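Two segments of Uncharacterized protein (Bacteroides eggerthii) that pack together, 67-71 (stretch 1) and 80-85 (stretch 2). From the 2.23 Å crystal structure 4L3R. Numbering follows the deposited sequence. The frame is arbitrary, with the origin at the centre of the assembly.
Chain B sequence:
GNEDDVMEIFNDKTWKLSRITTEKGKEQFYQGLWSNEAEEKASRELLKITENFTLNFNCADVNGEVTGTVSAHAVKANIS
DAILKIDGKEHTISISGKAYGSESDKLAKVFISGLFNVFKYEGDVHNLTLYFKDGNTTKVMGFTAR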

# COMPACT_ATOMS: atom_id res chain seq x y z
N THR B 67 3.69 -4.03 -4.38
CA THR B 67 4.32 -4.58 -3.17
C THR B 67 4.73 -3.47 -2.20
O THR B 67 5.05 -2.37 -2.64
CB THR B 67 5.56 -5.44 -3.52
OG1 THR B 67 6.62 -4.58 -3.95
CG2 THR B 67 5.28 -6.49 -4.59
N GLY B 68 4.73 -3.79 -0.91
CA GLY B 68 5.19 -2.89 0.14
C GLY B 68 6.69 -2.99 0.27
O GLY B 68 7.23 -4.10 0.35
N THR B 69 7.39 -1.84 0.25
CA THR B 69 8.85 -1.78 0.35
C THR B 69 9.27 -0.70 1.33
O THR B 69 8.43 0.07 1.80
CB THR B 69 9.49 -1.50 -1.03
OG1 THR B 69 9.06 -0.23 -1.49
CG2 THR B 69 9.19 -2.57 -2.05
N VAL B 70 10.57 -0.65 1.63
CA VAL B 70 11.15 0.35 2.53
C VAL B 70 12.11 1.23 1.75
O VAL B 70 12.93 0.74 0.98
CB VAL B 70 11.86 -0.31 3.74
CG1 VAL B 70 12.82 0.67 4.43
CG2 VAL B 70 10.85 -0.80 4.74
N SER B 71 12.02 2.54 2.00
CA SER B 71 12.93 3.54 1.46
C SER B 71 13.45 4.36 2.63
O SER B 71 12.72 4.59 3.59
CB SER B 71 12.23 4.43 0.44
OG SER B 71 12.01 3.75 -0.78
N SER B 80 16.54 2.49 -1.53
CA SER B 80 15.40 2.67 -2.44
C SER B 80 14.69 1.35 -2.71
O SER B 80 15.28 0.44 -3.30
CB SER B 80 15.86 3.27 -3.76
OG SER B 80 16.45 4.54 -3.53
N ASP B 81 13.42 1.27 -2.29
CA ASP B 81 12.54 0.11 -2.47
C ASP B 81 13.21 -1.20 -2.01
O ASP B 81 13.21 -2.19 -2.75
CB ASP B 81 12.07 0.00 -3.94
CG ASP B 81 11.15 1.13 -4.41
OD1 ASP B 81 10.27 1.55 -3.61
OD2 ASP B 81 11.26 1.54 -5.59
N ALA B 82 13.78 -1.20 -0.78
CA ALA B 82 14.38 -2.41 -0.22
C ALA B 82 13.27 -3.46 0.00
O ALA B 82 12.12 -3.10 0.29
CB ALA B 82 15.10 -2.10 1.09
N ILE B 83 13.61 -4.75 -0.16
CA ILE B 83 12.64 -5.84 0.01
C ILE B 83 12.26 -5.90 1.48
O ILE B 83 13.13 -6.00 2.34
CB ILE B 83 13.18 -7.19 -0.51
CG1 ILE B 83 13.47 -7.13 -2.03
CG2 ILE B 83 12.19 -8.33 -0.20
CD1 ILE B 83 14.53 -8.12 -2.50
N LEU B 84 10.95 -5.84 1.77
CA LEU B 84 10.43 -5.82 3.13
C LEU B 84 9.63 -7.09 3.46
O LEU B 84 8.79 -7.52 2.68
CB LEU B 84 9.51 -4.59 3.30
CG LEU B 84 8.75 -4.47 4.64
CD1 LEU B 84 9.70 -4.22 5.79
CD2 LEU B 84 7.69 -3.40 4.55
N LYS B 85 9.89 -7.63 4.65
CA LYS B 85 9.13 -8.72 5.27
C LYS B 85 8.65 -8.13 6.58
O LYS B 85 9.46 -7.53 7.29
CB LYS B 85 9.99 -9.99 5.50
CG LYS B 85 10.66 -10.54 4.24
CD LYS B 85 9.81 -11.55 3.49
CE LYS B 85 9.79 -12.91 4.15
NZ LYS B 85 9.39 -13.96 3.18
O HOH W 1 6.36 -6.30 1.96
O HOH W 2 9.08 -5.90 -0.43

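The contact is anchored by one reciprocal backbone pair between antiparallel strands: Ala82 N donates to Val70 O at 2.8 Å, and Val70 N donates to Ala82 O at 3.2 Å. A third bond secures the corner at Asp81, whose N donates to Ser71 OG at 3.2 Å, almost straight; the m rotamer of Ser71 brings its hydroxyl to this amide. Asp81 takes left-handed phi/psi of 50/50 where the chain turns; its CA-to-CB bond points away overall, yet OD1 lies 3.0 Å from Thr69 OG1. The hydroxyls of Thr69 and Ser71, two residues apart on one strand, both lie close to Asp81, and that of Ser71 accepts its amide.

Beyond Ala82, water links the strands, whose directions are 118° apart. One water donates to Gly68 O and accepts from Leu84 N; another donates to both Gly68 O and Leu84 O.

Apolar packing completes the contact. Val70 and the small Ala82 share a face of the sheet, and Val70 CG2 meets Leu84 CD1 at 3.8 Å, all three residues being buried; the valine and leucine supply apolar surface to each other. Leu84 CB also lies 3.8 Å from Gly68 O. Ile83 and Lys85 point away and are exposed, so that residues 82 to 85 alternate buried and exposed. Together the stretches bury 365 Å².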